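Local coordinates for disease resistance protein RRS1 (Arabidopsis thaliana, PDB 4C6S) that pairs through its TIR domain with RPS4 to form an immune receptor complex that recognises the pathogen effectors AvrRps4 and PopP2, and binds W-box DNA as a transcription factor, at residues S101-D105 with H120-K124. Residue numbers count along the deposited sequence, not the author numbering.
Sequences SLLRD and HQSRK. With NA (sodium ion), chain G; SO4 (sulfate ion), chain F; SO4 (sulfate ion), chain E.
R104 lays its guanidinium over L102 CD1 (NH1 to CD1 3.4 Å) and meets the Q121 amide end-on; chi1 and chi2 are t, and chi3 (-38°, m) bends the chain round. NH1 donates to Q121 OE1 at 2.7 Å and to S122 O at 3.2 Å, both near the guanidinium plane: arginine has the length and planar donors for two acceptors at once. L103 centres an inverse gamma turn and N-caps helix 104-113. Strand 119-121 ends at Q121; beyond it the chain is open loop, S122 and K124 polyproline-like, R123 beta. CA atoms of L102 and S122 are 7.7 Å apart, those of R104 and Q121 8.5 Å. L102 (m, t) points toward the strand end, CD1 4.2 Å from Q121 CB and 3.6 Å from S122 O; leucine suits the guanidinium face away from sulfate E. S122 OG turns to G99 N. The contact closes the surface end of a beta-alpha-beta unit in the TIR domain's parallel sheet. R104 NH1 and R123 NH1 come within 3.7 Å, but sulfate E sits against both arginines: O2 3.1 Å from R123 NH1, O3 2.8 Å from K124 N and 3.1 Å from R104 NH2. Sulfate F takes R123 NE on O4 and Q121 N on O1, both 2.8 Å; sodium lies 2.7 Å from O1 and H120 ND1, with E134 as further ligand. Such clustered donors imply an anion-friendly basic patch, although the sulfates probably come from the crystallisation liquor.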
loop_
_atom_site.group_PDB
_atom_site.type_symbol
_atom_site.label_atom_id
_atom_site.label_comp_id
_atom_site.label_asym_id
_atom_site.label_seq_id
_atom_site.Cartn_x
_atom_site.Cartn_y
_atom_site.Cartn_z
ATOM N N SER A 101 14.079 -3.133 3.152
ATOM C CA SER A 101 15.491 -3.382 3.407
ATOM C C SER A 101 15.744 -3.183 4.892
ATOM O O SER A 101 16.524 -2.310 5.295
ATOM C CB SER A 101 16.343 -2.435 2.570
ATOM O OG SER A 101 17.675 -2.901 2.466
ATOM N N LEU A 102 15.079 -4.002 5.703
ATOM C CA LEU A 102 15.061 -3.823 7.158
ATOM C C LEU A 102 16.423 -4.005 7.786
ATOM O O LEU A 102 17.173 -4.928 7.435
ATOM C CB LEU A 102 14.125 -4.830 7.825
ATOM C CG LEU A 102 12.621 -4.786 7.632
ATOM C CD1 LEU A 102 11.964 -5.800 8.555
ATOM C CD2 LEU A 102 12.095 -3.381 7.898
ATOM N N LEU A 103 16.742 -3.115 8.718
ATOM C CA LEU A 103 17.865 -3.333 9.618
ATOM C C LEU A 103 17.242 -4.125 10.762
ATOM O O LEU A 103 16.997 -3.598 11.847
ATOM C CB LEU A 103 18.415 -1.996 10.116
ATOM C CG LEU A 103 19.012 -1.134 9.009
ATOM C CD1 LEU A 103 19.602 0.169 9.560
ATOM C CD2 LEU A 103 20.062 -1.915 8.244
ATOM N N ARG A 104 16.956 -5.397 10.493
ATOM C CA ARG A 104 16.071 -6.170 11.357
ATOM C C ARG A 104 16.670 -6.414 12.738
ATOM O O ARG A 104 16.017 -6.161 13.749
ATOM C CB ARG A 104 15.719 -7.503 10.689
ATOM C CG ARG A 104 14.636 -8.283 11.403
ATOM C CD ARG A 104 14.386 -9.614 10.705
ATOM N NE ARG A 104 14.476 -9.485 9.249
ATOM C CZ ARG A 104 13.445 -9.272 8.431
ATOM N NH1 ARG A 104 12.207 -9.160 8.905
ATOM N NH2 ARG A 104 13.655 -9.174 7.121
ATOM N N ASP A 105 17.896 -6.924 12.784
ATOM C CA ASP A 105 18.523 -7.217 14.075
ATOM C C ASP A 105 18.669 -5.967 14.942
ATOM O O ASP A 105 18.472 -6.015 16.161
ATOM C CB ASP A 105 19.891 -7.859 13.876
ATOM C CG ASP A 105 19.806 -9.223 13.230
ATOM O OD1 ASP A 105 18.724 -9.841 13.307
ATOM O OD2 ASP A 105 20.825 -9.670 12.656
ATOM N N HIS A 120 5.344 -6.875 14.367
ATOM C CA HIS A 120 5.073 -7.365 13.017
ATOM C C HIS A 120 6.184 -6.816 12.130
ATOM O O HIS A 120 6.705 -5.733 12.398
ATOM C CB HIS A 120 3.709 -6.852 12.542
ATOM C CG HIS A 120 2.564 -7.384 13.343
ATOM N ND1 HIS A 120 1.884 -8.527 12.990
ATOM C CD2 HIS A 120 1.998 -6.945 14.494
ATOM C CE1 HIS A 120 0.943 -8.773 13.889
ATOM N NE2 HIS A 120 0.993 -7.831 14.813
ATOM N N GLN A 121 6.573 -7.556 11.092
ATOM C CA GLN A 121 7.677 -7.111 10.232
ATOM C C GLN A 121 7.411 -7.356 8.754
ATOM O O GLN A 121 6.829 -8.378 8.373
ATOM C CB GLN A 121 8.976 -7.869 10.569
ATOM C CG GLN A 121 9.282 -8.075 12.030
ATOM C CD GLN A 121 10.373 -9.116 12.220
ATOM O OE1 GLN A 121 11.299 -9.215 11.410
ATOM N NE2 GLN A 121 10.249 -9.919 13.274
ATOM N N SER A 122 7.876 -6.435 7.913
ATOM C CA SER A 122 7.983 -6.711 6.481
ATOM C C SER A 122 8.837 -7.958 6.263
ATOM O O SER A 122 9.814 -8.193 6.994
ATOM C CB SER A 122 8.658 -5.538 5.764
ATOM O OG SER A 122 7.845 -4.378 5.782
ATOM N N ARG A 123 8.468 -8.741 5.252
ATOM C CA ARG A 123 9.178 -9.964 4.889
ATOM C C ARG A 123 9.431 -9.992 3.395
ATOM O O ARG A 123 8.636 -9.477 2.604
ATOM C CB ARG A 123 8.353 -11.201 5.255
ATOM C CG ARG A 123 8.075 -11.367 6.734
ATOM C CD ARG A 123 9.314 -11.787 7.461
ATOM N NE ARG A 123 9.058 -12.020 8.876
ATOM C CZ ARG A 123 9.977 -12.452 9.731
ATOM N NH1 ARG A 123 11.212 -12.696 9.306
ATOM N NH2 ARG A 123 9.665 -12.641 11.004
ATOM N N LYS A 124 10.541 -10.623 3.019
ATOM C CA LYS A 124 10.920 -10.806 1.623
ATOM C C LYS A 124 9.804 -11.443 0.804
ATOM O O LYS A 124 9.306 -12.521 1.142
ATOM C CB LYS A 124 12.179 -11.679 1.553
ATOM C CG LYS A 124 12.832 -11.768 0.184
ATOM C CD LYS A 124 13.727 -13.007 0.092
ATOM C CE LYS A 124 14.435 -13.299 1.417
ATOM N NZ LYS A 124 14.861 -14.727 1.510
HETATM NA NA NA G . 2.744 -10.122 10.961
HETATM S S SO4 F . 6.073 -11.438 11.247
HETATM O O1 SO4 F . 5.457 -10.129 11.031
HETATM O O2 SO4 F . 5.108 -12.341 11.871
HETATM O O3 SO4 F . 7.221 -11.272 12.135
HETATM O O4 SO4 F . 6.496 -12.001 9.965
HETATM S S SO4 E . 12.808 -12.448 5.401
HETATM O O1 SO4 E . 11.731 -13.372 5.055
HETATM O O2 SO4 E . 13.023 -12.506 6.847
HETATM O O3 SO4 E . 12.471 -11.086 4.994
HETATM O O4 SO4 E . 14.025 -12.846 4.693
#